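Local structure of putative acyl-[acyl-carrier-protein] desaturase DesA2 (Mycobacterium tuberculosis, 1ZA0) at residues A111-V119 against E175-I185. The protein is a putative iron-dependent acyl-[acyl-carrier-protein] desaturase that may introduce double bonds into acyl chains during mycobacterial fatty acid biosynthesis. Residues are numbered along the deposited sequence; the frame is centred on the assembly and turned at random. Where two conformers were deposited one is given.
Sequences AIALREYLV and EPILAGLIDRI
Tyr117 and Glu175 meet because each holds its CG trans to its own backbone N (chi1 178° and -160°): the phenol reaches straight across the gap between two antiparallel helices, while the glutamate, bent at chi2, curls back over the start of its helix. Tyr117 OH donates a short hydrogen bond to Glu175 OE1 (2.6 Å), arriving on the anti side of the carboxylate and somewhat out of its plane; the ring and carboxylate planes are nearly parallel. Glu175 is also the N-cap of helix 176-206. Its OE1 takes Leu178 N at 2.9 Å, from the face opposite the phenol, and its OE2 takes Ile177 N at 2.9 Å. Three donors thus fix the carboxylate, and the partial positive charge of the helix start would help to stabilise its negative charge. Leu178 CD1 sits almost on the normal of the Tyr117 ring, 4.0 Å from its centroid, a CH-pi contact over one face; Ile177 CG2 lies at the ring edge. Deeper in, the side chains that meet are all aliphatic. Leu181 CD1 lies against Ala113 CB and Tyr117 CB; where the backbones come nearest, Ala113 presents only its CB to Leu181. Leu114 CD2 meets Ile182 CD1 at 3.6 Å, the two side chains crossing nearly at right angles, and Leu114 CG touches Ile185 CD1. Ile185 carries this packing toward the metal centre: its side chain lies near Glu189, a ligand of the bound manganese ion, and His110, probably an iron ligand, and is about 7 Å from the ion at the nearest atoms. The pair belongs to the four-helix bundle of the ferritin-like desaturase fold: segments 111-119 and 176-185 run antiparallel, axes 10.8 Å apart at closest approach and at 166°, with helix 63-77 packing on Leu114 and Leu178 and helix 148-172 on Ile182 and Ile185.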
# COMPACT_ATOMS: atom_id res chain seq x y z
N ALA A 111 -7.76 -1.22 -5.62
CA ALA A 111 -7.86 -0.26 -6.73
C ALA A 111 -9.35 -0.14 -7.20
O ALA A 111 -9.85 0.97 -7.43
CB ALA A 111 -6.94 -0.68 -7.88
N ILE A 112 -10.09 -1.24 -7.28
CA ILE A 112 -11.47 -1.16 -7.75
C ILE A 112 -12.30 -0.37 -6.75
O ILE A 112 -13.11 0.48 -7.13
CB ILE A 112 -12.08 -2.56 -7.92
CG1 ILE A 112 -11.38 -3.35 -9.05
CG2 ILE A 112 -13.55 -2.44 -8.22
CD1 ILE A 112 -11.63 -4.94 -8.85
N ALA A 113 -12.15 -0.72 -5.46
CA ALA A 113 -12.94 -0.08 -4.40
C ALA A 113 -12.68 1.46 -4.43
O ALA A 113 -13.60 2.25 -4.44
CB ALA A 113 -12.57 -0.59 -3.05
N LEU A 114 -11.41 1.85 -4.47
CA LEU A 114 -11.08 3.27 -4.47
C LEU A 114 -11.63 4.00 -5.68
O LEU A 114 -12.19 5.09 -5.56
CB LEU A 114 -9.58 3.51 -4.40
CG LEU A 114 -8.85 3.18 -3.08
CD1 LEU A 114 -7.37 2.97 -3.40
CD2 LEU A 114 -8.97 4.35 -2.07
N ARG A 115 -11.42 3.44 -6.86
CA ARG A 115 -11.91 4.07 -8.09
C ARG A 115 -13.41 4.23 -8.09
O ARG A 115 -13.90 5.32 -8.38
CB ARG A 115 -11.48 3.28 -9.31
CG ARG A 115 -11.81 3.92 -10.65
CD ARG A 115 -11.22 3.16 -11.86
NE ARG A 115 -9.78 3.33 -11.93
CZ ARG A 115 -9.18 4.44 -12.31
NH1 ARG A 115 -9.87 5.47 -12.76
NH2 ARG A 115 -7.87 4.49 -12.29
N GLU A 116 -14.12 3.15 -7.78
CA GLU A 116 -15.58 3.14 -7.76
C GLU A 116 -16.16 4.10 -6.72
O GLU A 116 -17.12 4.84 -7.02
CB GLU A 116 -16.14 1.74 -7.61
CG GLU A 116 -15.89 0.95 -8.89
CD GLU A 116 -16.41 -0.49 -8.90
OE1 GLU A 116 -17.05 -0.91 -7.91
OE2 GLU A 116 -16.10 -1.19 -9.90
N TYR A 117 -15.58 4.13 -5.54
CA TYR A 117 -16.02 5.09 -4.55
C TYR A 117 -15.87 6.48 -5.16
O TYR A 117 -16.78 7.32 -5.10
CB TYR A 117 -15.20 4.99 -3.26
CG TYR A 117 -15.61 6.01 -2.23
CD1 TYR A 117 -16.45 5.69 -1.19
CD2 TYR A 117 -15.09 7.29 -2.27
CE1 TYR A 117 -16.84 6.67 -0.22
CE2 TYR A 117 -15.45 8.26 -1.38
CZ TYR A 117 -16.35 7.96 -0.36
OH TYR A 117 -16.65 8.96 0.57
N LEU A 118 -14.70 6.78 -5.69
CA LEU A 118 -14.40 8.13 -6.11
C LEU A 118 -15.27 8.68 -7.28
O LEU A 118 -15.60 9.90 -7.30
CB LEU A 118 -12.95 8.22 -6.49
CG LEU A 118 -11.94 8.21 -5.33
CD1 LEU A 118 -10.49 8.24 -5.83
CD2 LEU A 118 -12.23 9.36 -4.37
N VAL A 119 -15.55 7.80 -8.24
CA VAL A 119 -16.31 8.18 -9.39
C VAL A 119 -17.81 8.26 -9.03
O VAL A 119 -18.49 9.12 -9.54
CB VAL A 119 -16.05 7.28 -10.63
CG1 VAL A 119 -16.65 5.93 -10.46
CG2 VAL A 119 -16.63 7.98 -11.91
N GLU A 175 -16.02 10.69 7.09
CA GLU A 175 -17.01 10.04 6.28
C GLU A 175 -16.92 8.50 6.48
O GLU A 175 -15.91 7.89 6.13
CB GLU A 175 -16.83 10.41 4.80
CG GLU A 175 -18.11 10.14 4.00
CD GLU A 175 -18.33 8.67 3.69
OE1 GLU A 175 -17.57 8.09 2.84
OE2 GLU A 175 -19.30 8.09 4.19
N PRO A 176 -17.93 7.91 7.09
CA PRO A 176 -17.90 6.53 7.53
C PRO A 176 -17.75 5.42 6.45
O PRO A 176 -17.08 4.47 6.76
CB PRO A 176 -19.22 6.37 8.24
CG PRO A 176 -20.16 7.38 7.44
CD PRO A 176 -19.24 8.57 7.45
N ILE A 177 -18.42 5.53 5.29
CA ILE A 177 -18.21 4.60 4.18
C ILE A 177 -16.75 4.54 3.78
O ILE A 177 -16.17 3.48 3.84
CB ILE A 177 -19.07 4.97 2.96
CG1 ILE A 177 -20.56 5.07 3.35
CG2 ILE A 177 -18.92 3.90 1.87
CD1 ILE A 177 -20.97 3.97 4.20
N LEU A 178 -16.15 5.69 3.48
CA LEU A 178 -14.74 5.76 3.12
C LEU A 178 -13.78 5.33 4.21
O LEU A 178 -12.75 4.66 3.93
CB LEU A 178 -14.36 7.10 2.55
CG LEU A 178 -12.91 7.22 1.97
CD1 LEU A 178 -12.59 6.42 0.71
CD2 LEU A 178 -12.51 8.66 1.65
N ALA A 179 -14.14 5.66 5.44
CA ALA A 179 -13.35 5.27 6.58
C ALA A 179 -13.31 3.73 6.64
O ALA A 179 -12.27 3.17 6.85
CB ALA A 179 -13.88 5.86 7.88
N GLY A 180 -14.45 3.09 6.46
CA GLY A 180 -14.58 1.65 6.38
C GLY A 180 -13.74 1.00 5.29
O GLY A 180 -13.06 -0.01 5.52
N LEU A 181 -13.77 1.61 4.14
CA LEU A 181 -13.03 1.14 2.97
C LEU A 181 -11.52 1.19 3.21
O LEU A 181 -10.79 0.20 3.00
CB LEU A 181 -13.40 2.02 1.77
CG LEU A 181 -12.89 1.57 0.38
CD1 LEU A 181 -13.65 2.39 -0.66
CD2 LEU A 181 -11.46 1.84 0.20
N ILE A 182 -11.03 2.36 3.65
CA ILE A 182 -9.63 2.51 3.90
C ILE A 182 -9.15 1.61 5.07
O ILE A 182 -8.05 1.08 5.02
CB ILE A 182 -9.20 3.97 4.15
CG1 ILE A 182 -9.58 4.88 2.95
CG2 ILE A 182 -7.70 4.03 4.35
CD1 ILE A 182 -8.89 4.50 1.57
N ASP A 183 -9.97 1.47 6.09
CA ASP A 183 -9.64 0.54 7.17
C ASP A 183 -9.52 -0.92 6.64
O ASP A 183 -8.64 -1.64 7.09
CB ASP A 183 -10.73 0.64 8.21
CG ASP A 183 -10.62 -0.37 9.28
OD1 ASP A 183 -9.79 -0.15 10.20
OD2 ASP A 183 -11.34 -1.36 9.28
N ARG A 184 -10.41 -1.36 5.74
CA ARG A 184 -10.27 -2.71 5.13
C ARG A 184 -8.93 -2.84 4.42
O ARG A 184 -8.24 -3.86 4.58
CB ARG A 184 -11.43 -3.09 4.18
CG ARG A 184 -12.74 -3.49 4.83
CD ARG A 184 -12.78 -4.85 5.62
NE ARG A 184 -14.18 -5.21 5.90
CZ ARG A 184 -14.67 -6.44 6.11
NH1 ARG A 184 -15.98 -6.58 6.33
NH2 ARG A 184 -13.90 -7.52 6.11
N ILE A 185 -8.59 -1.85 3.60
CA ILE A 185 -7.33 -1.81 2.88
C ILE A 185 -6.12 -1.87 3.83
O ILE A 185 -5.15 -2.68 3.61
CB ILE A 185 -7.23 -0.57 1.99
CG1 ILE A 185 -8.27 -0.63 0.86
CG2 ILE A 185 -5.83 -0.43 1.38
CD1 ILE A 185 -8.21 0.62 -0.08